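Local coordinates for acyl-CoA N-acyltransferases (NAT) superfamily protein (Arabidopsis thaliana, PDB 6TH0) that binds acetyl-CoA and, as an N-alpha-acetyltransferase of the NAA60 type, probably acetylates N-terminal methionines of transmembrane proteins and lysine side chains of proteins, at residues A[10-13]-A[14-17]; A[16-19]-A[20-23]; A[35-38]-A[39-43]; A[78-82]-A[83-87]. All coordinates share one frame; numbering follows the deposited sequence.

Contact 1 (A[10-13]-A[14-17]); sequences PINP and SDLE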
loop_
_atom_site.group_PDB
_atom_site.type_symbol
_atom_site.label_atom_id
_atom_site.label_comp_id
_atom_site.label_asym_id
_atom_site.label_seq_id
_atom_site.Cartn_x
_atom_site.Cartn_y
_atom_site.Cartn_z
ATOM N N PRO A 10 -0.237 0.688 13.860
ATOM C CA PRO A 10 -0.672 1.803 13.017
ATOM C C PRO A 10 0.383 2.897 13.006
ATOM O O PRO A 10 1.097 3.117 13.987
ATOM C CB PRO A 10 -1.967 2.275 13.681
ATOM C CG PRO A 10 -2.432 1.089 14.502
ATOM C CD PRO A 10 -1.171 0.426 14.968
ATOM N N ILE A 11 0.498 3.576 11.872
ATOM C CA ILE A 11 1.340 4.764 11.838
ATOM C C ILE A 11 0.675 5.882 12.631
ATOM O O ILE A 11 -0.553 6.065 12.583
ATOM C CB ILE A 11 1.623 5.175 10.386
ATOM C CG1 ILE A 11 2.438 4.076 9.711
ATOM C CG2 ILE A 11 2.443 6.473 10.355
ATOM C CD1 ILE A 11 2.764 4.341 8.261
ATOM N N ASN A 12 1.464 6.610 13.406
ATOM C CA ASN A 12 0.960 7.709 14.221
ATOM C C ASN A 12 1.787 8.961 13.988
ATOM O O ASN A 12 2.822 8.925 13.316
ATOM C CB ASN A 12 0.946 7.334 15.713
ATOM C CG ASN A 12 2.312 6.960 16.240
ATOM O OD1 ASN A 12 3.196 7.807 16.355
ATOM N ND2 ASN A 12 2.490 5.684 16.571
ATOM N N PRO A 13 1.349 10.102 14.532
ATOM C CA PRO A 13 2.047 11.367 14.239
ATOM C C PRO A 13 3.523 11.373 14.599
ATOM O O PRO A 13 4.297 12.079 13.941
ATOM C CB PRO A 13 1.263 12.391 15.066
ATOM C CG PRO A 13 -0.118 11.807 15.141
ATOM C CD PRO A 13 0.080 10.321 15.242
ATOM N N SER A 14 3.949 10.626 15.618
ATOM C CA SER A 14 5.365 10.639 15.958
ATOM C C SER A 14 6.232 10.015 14.870
ATOM O O SER A 14 7.455 10.208 14.895
ATOM C CB SER A 14 5.601 9.910 17.280
ATOM O OG SER A 14 5.441 8.511 17.114
ATOM N N ASP A 15 5.632 9.294 13.917
ATOM C CA ASP A 15 6.343 8.720 12.775
ATOM C C ASP A 15 6.572 9.720 11.645
ATOM O O ASP A 15 7.244 9.376 10.666
ATOM C CB ASP A 15 5.559 7.528 12.205
ATOM C CG ASP A 15 5.434 6.376 13.181
ATOM O OD1 ASP A 15 6.436 6.039 13.838
ATOM O OD2 ASP A 15 4.318 5.807 13.297
ATOM N N LEU A 16 6.053 10.949 11.765
ATOM C CA LEU A 16 5.990 11.855 10.620
ATOM C C LEU A 16 7.356 12.053 9.958
ATOM O O LEU A 16 7.497 11.857 8.750
ATOM C CB LEU A 16 5.400 13.197 11.045
ATOM C CG LEU A 16 5.324 14.207 9.902
ATOM C CD1 LEU A 16 4.380 13.713 8.826
ATOM C CD2 LEU A 16 4.885 15.566 10.412
ATOM N N GLU A 17 8.353 12.490 10.730
ATOM C CA GLU A 17 9.677 12.767 10.165
ATOM C C GLU A 17 10.261 11.536 9.491
ATOM O O GLU A 17 10.704 11.595 8.336
ATOM C CB GLU A 17 10.626 13.269 11.252
ATOM C CG GLU A 17 11.903 13.888 10.711
ATOM C CD GLU A 17 12.934 14.138 11.800
ATOM O OE1 GLU A 17 12.530 14.341 12.967
ATOM O OE2 GLU A 17 14.145 14.121 11.490
#

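Contact 2 (A[16-19]-A[20-23]); sequences LERL and EQIH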
loop_
_atom_site.group_PDB
_atom_site.type_symbol
_atom_site.label_atom_id
_atom_site.label_comp_id
_atom_site.label_asym_id
_atom_site.label_seq_id
_atom_site.Cartn_x
_atom_site.Cartn_y
_atom_site.Cartn_z
ATOM N N LEU A 16 6.053 10.949 11.765
ATOM C CA LEU A 16 5.990 11.855 10.620
ATOM C C LEU A 16 7.356 12.053 9.958
ATOM O O LEU A 16 7.497 11.857 8.750
ATOM C CB LEU A 16 5.400 13.197 11.045
ATOM C CG LEU A 16 5.324 14.207 9.902
ATOM C CD1 LEU A 16 4.380 13.713 8.826
ATOM C CD2 LEU A 16 4.885 15.566 10.412
ATOM N N GLU A 17 8.353 12.490 10.730
ATOM C CA GLU A 17 9.677 12.767 10.165
ATOM C C GLU A 17 10.261 11.536 9.491
ATOM O O GLU A 17 10.704 11.595 8.336
ATOM C CB GLU A 17 10.626 13.269 11.252
ATOM C CG GLU A 17 11.903 13.888 10.711
ATOM C CD GLU A 17 12.934 14.138 11.800
ATOM O OE1 GLU A 17 12.530 14.341 12.967
ATOM O OE2 GLU A 17 14.145 14.121 11.490
ATOM N N ARG A 18 10.267 10.405 10.195
ATOM C CA ARG A 18 10.827 9.186 9.617
ATOM C C ARG A 18 10.052 8.755 8.378
ATOM O O ARG A 18 10.648 8.367 7.368
ATOM C CB ARG A 18 10.845 8.074 10.665
ATOM C CG ARG A 18 11.148 6.684 10.111
ATOM C CD ARG A 18 12.606 6.560 9.669
ATOM N NE ARG A 18 12.965 5.152 9.532
ATOM C CZ ARG A 18 14.106 4.718 9.000
ATOM N NH1 ARG A 18 15.001 5.588 8.555
ATOM N NH2 ARG A 18 14.354 3.420 8.925
ATOM N N LEU A 19 8.720 8.830 8.430
ATOM C CA LEU A 19 7.901 8.427 7.295
ATOM C C LEU A 19 8.221 9.251 6.060
ATOM O O LEU A 19 8.373 8.699 4.958
ATOM C CB LEU A 19 6.411 8.561 7.643
ATOM C CG LEU A 19 5.422 7.942 6.651
ATOM C CD1 LEU A 19 5.517 6.417 6.553
ATOM C CD2 LEU A 19 3.991 8.411 6.960
ATOM N N GLU A 20 8.314 10.573 6.215
ATOM C CA GLU A 20 8.617 11.411 5.064
ATOM C C GLU A 20 9.993 11.072 4.527
ATOM O O GLU A 20 10.185 10.930 3.316
ATOM C CB GLU A 20 8.572 12.891 5.423
ATOM C CG GLU A 20 7.194 13.495 5.616
ATOM C CD GLU A 20 7.286 14.976 5.937
ATOM O OE1 GLU A 20 7.993 15.330 6.907
ATOM O OE2 GLU A 20 6.672 15.787 5.210
ATOM N N GLN A 21 10.946 10.890 5.432
ATOM C CA GLN A 21 12.332 10.665 5.034
ATOM C C GLN A 21 12.487 9.354 4.268
ATOM O O GLN A 21 13.135 9.314 3.216
ATOM C CB GLN A 21 13.199 10.701 6.290
ATOM C CG GLN A 21 14.614 10.200 6.149
ATOM C CD GLN A 21 14.991 9.314 7.321
ATOM O OE1 GLN A 21 14.875 8.090 7.249
ATOM N NE2 GLN A 21 15.421 9.928 8.418
ATOM N N ILE A 22 11.896 8.269 4.778
ATOM C CA ILE A 22 12.007 6.971 4.116
ATOM C C ILE A 22 11.308 6.987 2.757
ATOM O O ILE A 22 11.792 6.375 1.798
ATOM C CB ILE A 22 11.483 5.849 5.030
ATOM C CG1 ILE A 22 11.962 4.485 4.504
ATOM C CG2 ILE A 22 9.944 5.884 5.114
ATOM C CD1 ILE A 22 11.794 3.355 5.499
ATOM N N HIS A 23 10.144 7.645 2.647
ATOM C CA HIS A 23 9.532 7.772 1.328
ATOM C C HIS A 23 10.473 8.460 0.339
ATOM O O HIS A 23 10.651 7.995 -0.794
ATOM C CB HIS A 23 8.202 8.518 1.412
ATOM C CG HIS A 23 7.043 7.642 1.786
ATOM N ND1 HIS A 23 6.852 7.155 3.063
ATOM C CD2 HIS A 23 6.022 7.149 1.041
ATOM C CE1 HIS A 23 5.755 6.417 3.093
ATOM N NE2 HIS A 23 5.231 6.397 1.879
#

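Contact 3 (A[35-38]-A[39-43]); sequences FFQN and VVNGG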
loop_
_atom_site.group_PDB
_atom_site.type_symbol
_atom_site.label_atom_id
_atom_site.label_comp_id
_atom_site.label_asym_id
_atom_site.label_seq_id
_atom_site.Cartn_x
_atom_site.Cartn_y
_atom_site.Cartn_z
ATOM N N PHE A 35 0.472 15.051 2.093
ATOM C CA PHE A 35 0.146 13.632 2.062
ATOM C C PHE A 35 0.570 12.948 3.355
ATOM O O PHE A 35 -0.154 12.109 3.896
ATOM C CB PHE A 35 0.800 12.966 0.855
ATOM C CG PHE A 35 0.746 11.474 0.897
ATOM C CD1 PHE A 35 -0.439 10.815 0.592
ATOM C CD2 PHE A 35 1.875 10.727 1.195
ATOM C CE1 PHE A 35 -0.511 9.434 0.610
ATOM C CE2 PHE A 35 1.827 9.329 1.209
ATOM C CZ PHE A 35 0.616 8.681 0.917
ATOM N N PHE A 36 1.752 13.281 3.864
ATOM C CA PHE A 36 2.221 12.591 5.056
ATOM C C PHE A 36 1.461 13.019 6.299
ATOM O O PHE A 36 1.333 12.218 7.234
ATOM C CB PHE A 36 3.726 12.771 5.183
ATOM C CG PHE A 36 4.458 12.144 4.042
ATOM C CD1 PHE A 36 4.628 10.769 3.993
ATOM C CD2 PHE A 36 4.924 12.916 2.993
ATOM C CE1 PHE A 36 5.260 10.173 2.929
ATOM C CE2 PHE A 36 5.578 12.324 1.925
ATOM C CZ PHE A 36 5.740 10.946 1.893
ATOM N N GLN A 37 0.969 14.263 6.342
ATOM C CA GLN A 37 0.067 14.659 7.413
ATOM C C GLN A 37 -1.210 13.831 7.359
ATOM O O GLN A 37 -1.741 13.412 8.394
ATOM C CB GLN A 37 -0.275 16.153 7.316
ATOM C CG GLN A 37 0.810 17.125 7.759
ATOM C CD GLN A 37 1.128 17.027 9.243
ATOM O OE1 GLN A 37 0.273 16.675 10.054
ATOM N NE2 GLN A 37 2.357 17.372 9.606
ATOM N N ASN A 38 -1.755 13.649 6.157
ATOM C CA ASN A 38 -2.936 12.809 5.989
ATOM C C ASN A 38 -2.679 11.401 6.512
ATOM O O ASN A 38 -3.495 10.844 7.254
ATOM C CB ASN A 38 -3.321 12.792 4.510
ATOM C CG ASN A 38 -4.607 12.019 4.217
ATOM O OD1 ASN A 38 -5.287 11.482 5.111
ATOM N ND2 ASN A 38 -4.982 12.027 2.942
ATOM N N VAL A 39 -1.521 10.834 6.191
ATOM C CA VAL A 39 -1.221 9.461 6.597
ATOM C C VAL A 39 -1.216 9.350 8.118
ATOM O O VAL A 39 -1.918 8.516 8.698
ATOM C CB VAL A 39 0.124 9.004 6.002
ATOM C CG1 VAL A 39 0.555 7.677 6.610
ATOM C CG2 VAL A 39 0.054 8.883 4.481
ATOM N N VAL A 40 -0.434 10.203 8.793
ATOM C CA VAL A 40 -0.259 10.053 10.238
ATOM C C VAL A 40 -1.511 10.450 11.007
ATOM O O VAL A 40 -1.695 10.026 12.155
ATOM C CB VAL A 40 0.953 10.872 10.714
ATOM C CG1 VAL A 40 2.203 10.448 9.923
ATOM C CG2 VAL A 40 0.673 12.383 10.595
ATOM N N ASN A 41 -2.366 11.278 10.417
ATOM C CA ASN A 41 -3.633 11.671 11.024
ATOM C C ASN A 41 -4.766 10.698 10.719
ATOM O O ASN A 41 -5.826 10.785 11.351
ATOM C CB ASN A 41 -4.006 13.083 10.578
ATOM C CG ASN A 41 -3.060 14.124 11.144
ATOM O OD1 ASN A 41 -2.614 14.007 12.284
ATOM N ND2 ASN A 41 -2.737 15.138 10.347
ATOM N N GLY A 42 -4.557 9.772 9.787
ATOM C CA GLY A 42 -5.532 8.714 9.525
ATOM C C GLY A 42 -6.749 9.208 8.764
ATOM O O GLY A 42 -6.629 9.849 7.714
ATOM N N GLY A 43 -7.935 8.868 9.255
ATOM C CA GLY A 43 -9.147 9.174 8.524
ATOM C C GLY A 43 -9.348 8.328 7.281
ATOM O O GLY A 43 -9.710 7.150 7.379
#

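Contact 4 (A[78-82]-A[83-87]); sequences EISDL and IRYDS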
loop_
_atom_site.group_PDB
_atom_site.type_symbol
_atom_site.label_atom_id
_atom_site.label_comp_id
_atom_site.label_asym_id
_atom_site.label_seq_id
_atom_site.Cartn_x
_atom_site.Cartn_y
_atom_site.Cartn_z
ATOM N N GLU A 78 -11.227 2.953 -10.726
ATOM C CA GLU A 78 -10.989 2.596 -12.116
ATOM C C GLU A 78 -11.253 1.126 -12.420
ATOM O O GLU A 78 -11.251 0.757 -13.598
ATOM C CB GLU A 78 -9.549 2.927 -12.494
ATOM C CG GLU A 78 -8.541 2.020 -11.838
ATOM C CD GLU A 78 -7.129 2.569 -11.924
ATOM O OE1 GLU A 78 -6.850 3.594 -11.263
ATOM O OE2 GLU A 78 -6.303 1.967 -12.645
ATOM N N ILE A 79 -11.474 0.283 -11.415
ATOM C CA ILE A 79 -11.739 -1.130 -11.660
ATOM C C ILE A 79 -13.213 -1.451 -11.457
ATOM O O ILE A 79 -13.587 -2.621 -11.356
ATOM C CB ILE A 79 -10.863 -2.038 -10.785
ATOM C CG1 ILE A 79 -11.157 -1.791 -9.309
ATOM C CG2 ILE A 79 -9.393 -1.829 -11.099
ATOM C CD1 ILE A 79 -10.399 -2.695 -8.392
ATOM N N SER A 80 -14.063 -0.427 -11.435
ATOM C CA SER A 80 -15.491 -0.666 -11.312
ATOM C C SER A 80 -15.991 -1.554 -12.443
ATOM O O SER A 80 -16.971 -2.286 -12.274
ATOM C CB SER A 80 -16.248 0.662 -11.290
ATOM O OG SER A 80 -17.612 0.447 -11.008
ATOM N N ASP A 81 -15.338 -1.489 -13.608
ATOM C CA ASP A 81 -15.738 -2.318 -14.737
ATOM C C ASP A 81 -15.502 -3.798 -14.470
ATOM O O ASP A 81 -16.055 -4.641 -15.184
ATOM C CB ASP A 81 -14.983 -1.920 -16.004
ATOM C CG ASP A 81 -13.474 -2.090 -15.866
ATOM O OD1 ASP A 81 -12.882 -1.561 -14.906
ATOM O OD2 ASP A 81 -12.878 -2.787 -16.716
ATOM N N LEU A 82 -14.695 -4.133 -13.468
ATOM C CA LEU A 82 -14.347 -5.526 -13.218
ATOM C C LEU A 82 -15.256 -6.187 -12.194
ATOM O O LEU A 82 -15.152 -7.404 -11.991
ATOM C CB LEU A 82 -12.902 -5.613 -12.718
ATOM C CG LEU A 82 -11.777 -5.037 -13.574
ATOM C CD1 LEU A 82 -10.480 -5.206 -12.824
ATOM C CD2 LEU A 82 -11.719 -5.721 -14.936
ATOM N N ILE A 83 -16.159 -5.422 -11.570
ATOM C CA ILE A 83 -16.939 -5.867 -10.418
ATOM C C ILE A 83 -18.358 -6.241 -10.824
ATOM O O ILE A 83 -18.990 -5.545 -11.630
ATOM C CB ILE A 83 -16.965 -4.765 -9.339
ATOM C CG1 ILE A 83 -15.555 -4.542 -8.802
ATOM C CG2 ILE A 83 -17.953 -5.090 -8.226
ATOM C CD1 ILE A 83 -15.418 -3.390 -7.795
ATOM N N ARG A 84 -18.841 -7.367 -10.313
ATOM C CA ARG A 84 -20.239 -7.743 -10.479
ATOM C C ARG A 84 -20.975 -7.120 -9.306
ATOM O O ARG A 84 -20.729 -7.496 -8.156
ATOM C CB ARG A 84 -20.420 -9.259 -10.513
ATOM C CG ARG A 84 -20.055 -9.910 -11.847
ATOM C CD ARG A 84 -20.815 -11.212 -12.063
ATOM N NE ARG A 84 -20.432 -12.247 -11.108
ATOM C CZ ARG A 84 -21.075 -12.494 -9.972
ATOM N NH1 ARG A 84 -22.135 -11.776 -9.640
ATOM N NH2 ARG A 84 -20.654 -13.457 -9.164
ATOM N N TYR A 85 -21.859 -6.168 -9.595
ATOM C CA TYR A 85 -22.582 -5.446 -8.562
ATOM C C TYR A 85 -23.884 -6.148 -8.218
ATOM O O TYR A 85 -24.730 -6.350 -9.089
ATOM C CB TYR A 85 -22.874 -4.014 -9.010
ATOM C CG TYR A 85 -21.657 -3.140 -8.986
ATOM C CD1 TYR A 85 -21.198 -2.612 -7.794
ATOM C CD2 TYR A 85 -20.961 -2.850 -10.152
ATOM C CE1 TYR A 85 -20.091 -1.825 -7.761
ATOM C CE2 TYR A 85 -19.858 -2.056 -10.129
ATOM C CZ TYR A 85 -19.424 -1.550 -8.929
ATOM O OH TYR A 85 -18.329 -0.750 -8.879
ATOM N N ASP A 86 -24.076 -6.425 -6.940
ATOM C CA ASP A 86 -25.289 -7.049 -6.447
ATOM C C ASP A 86 -26.149 -5.924 -5.894
ATOM O O ASP A 86 -25.738 -5.230 -4.966
ATOM C CB ASP A 86 -24.972 -8.094 -5.381
ATOM C CG ASP A 86 -26.214 -8.686 -4.762
ATOM O OD1 ASP A 86 -27.324 -8.409 -5.267
ATOM O OD2 ASP A 86 -26.081 -9.429 -3.771
ATOM N N SER A 87 -27.349 -5.763 -6.444
ATOM C CA SER A 87 -28.178 -4.633 -6.042
ATOM C C SER A 87 -28.430 -4.618 -4.540
ATOM O O SER A 87 -28.498 -3.541 -3.940
ATOM C CB SER A 87 -29.496 -4.662 -6.811
ATOM O OG SER A 87 -30.386 -3.662 -6.348
#

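Contact 1 (A[10-13]-A[14-17])
N12 holds S14 and D15 in the turn that joins strand 6-10 of the GNAT fold to the next helix, an Asx turn leading into helix 16-26. Among the backbone bonds, D15 N donates to N12 O at 2.9 Å and L16 N to P13 O at 3.0 Å. Both run from residue i+3 back to residue i.

The side-chain bonds run both ways. N12 OD1 accepts from S14 N at 3.0 Å, a weak bond with an N-H...O angle of 129°, which closes the Asx turn. It also accepts from S14 OG at a very short 2.5 Å, a length to be read with caution. N12 places its amide over this turn by setting CG between its own backbone N and carbonyl carbon (chi1 59°). In the reverse direction, N12 N gives its hydrogen almost straight to D15 OD2 at 3.0 Å, on the anti side of the carboxylate and tilted out of its plane. The amide and carboxylate planes lie 29° apart. D15 OD2 also carries a salt bridge to R9, so its charge is probably shared between the turn and the strand before it.

Apolar packing is supplied by I11, which is buried and also touches V40 of helix 33-41 and A49 of strand 45-52. Its CG2 lies 3.8 Å from D15 CB.

Contact 2 (A[16-19]-A[20-23])
R18 and Q21 meet one turn apart: R18 NH1 donates to Q21 OE1 at 2.8 Å, a bent bond (133°). The donor lies in the carbonyl plane of the amide, whereas OE1 sits near the guanidinium edge, 24° out of the guanidinium plane; the two planes are 85° apart. The R18 chain bends at chi2, which brings NH1 back to the amide of Q21, and I22 CD1 lies over one face of its guanidinium. L19 O is gripped by two donors of one residue, H23 N at 3.1 Å and H23 ND1 at 2.9 Å, from opposite faces of the carbonyl plane. L19 CD1 runs beside the imidazole, 3.5 Å from H23 CE1.

These pairs sit on helix 16-26 of the GNAT fold, whose i to i+4 backbone bonds, such as I22 N to R18 O at 2.9 Å, set their spacing. With an alanine in place of R18, Q21 OE1 would probably lose this donor and its amide be left freer to turn.

Farther out, R18 NE bonds to L63 O. H23 NE2 bonds to T99 OG1, while the H23 ring meets F36 edge-to-face and also F66; bonds at both nitrogens fix the rotation of the imidazole.

Contact 3 (A[35-38]-A[39-43])
One face of the F35 ring is met by V39 CG2, a CH-pi contact one turn along helix 33-41 of the GNAT fold. The methyl carbon is 3.8 Å from the ring centroid and 20° off the normal, with F35 CZ its nearest ring atom at 3.6 Å. At the edge of this ring, in plane, is F36 CZ, and the F36 ring takes F35 CD2 over its centre. F35 is also stacked on Y31. With CG anti to the backbone N (chi1 168°), F35 swings to where V39 can reach it. An alanine at F35 is likely to leave the V39 methyl and the F36 face without their ring partner and open a gap next to Y31.

Backbone bonds V39 N to F35 O (3.0 Å) and V40 N to F36 O (3.1 Å) hold the spacing of this turn. The helix ends at N41; G42, the first residue beyond it, has positive phi, and its N reaches back to V39 O at 3.1 Å and weakly to N38 O.

The Q37 and N41 side chains run side by side, their amide planes 40° apart. N41 ND2 gives a weak bond to Q37 OE1 at 3.4 Å.

Contact 4 (A[78-82]-A[83-87])
S80 turns its hydroxyl anti to its backbone N (chi1 -173°), and Y85 puts CG anti to its carbonyl carbon (chi1 -74°), and with these torsions the two side chains converge from five residues apart. S80 OG and Y85 OH hydrogen-bond at 2.5 Å, and the geometry allows either to be the donor. S80 OG comes to the edge of the phenol, near the ring plane, 3.4 Å from Y85 CZ. On the same side of the ring, Y85 CE2 passes 3.6 Å from S80 O. The ring therefore lies with its hydroxyl end against the serine.

What brings these residues together is a short 3-10 turn ending at L82, followed by an extended run, in the long loop between strands 63-73 and 93-102 of the GNAT sheet. The turn is marked by L82 N bonding to I79 O at 2.8 Å. A weaker bond follows, from I83 N to S80 O at 3.3 Å, nearly straight at 167° but long. Beyond it the chain straightens, and I83 CG2 settles over the centre of the Y85 ring, 3.8 Å above its plane. The other branch of this isoleucine turns back toward the turn, where I83 CG1 lies 3.8 Å from I79 O.

The loop packs against the strands beside it. I79 is buried against L173, V175 and F177 of strand 167-177, and I83 also touches F177. D81 forms a salt bridge with R156 of strand 153-164, and Y85 receives K75 in a cation-pi contact.

How the contacts relate
Contacts 1, 2 and 3 form one continuous neighbourhood. Contacts 1 and 2 share L16 and E17, with I11 CD1 3.8 Å from L19 CD1. Contact 3 lies on the next helix and meets both: L19 CD2 is 3.5 Å from V39 CG1, and P13 CD is 3.6 Å from V40 O. Of the four, contact 2 comes nearest the ligand, the I22 side chain being about 8 Å from bound acetyl-CoA and about 7 Å from that of V102, a binding residue; the F35 side chain of contact 3 is about 11 Å from the ligand. Contact 4 stands apart, its centre about 34 Å from that of contact 1, away from the annotated sites.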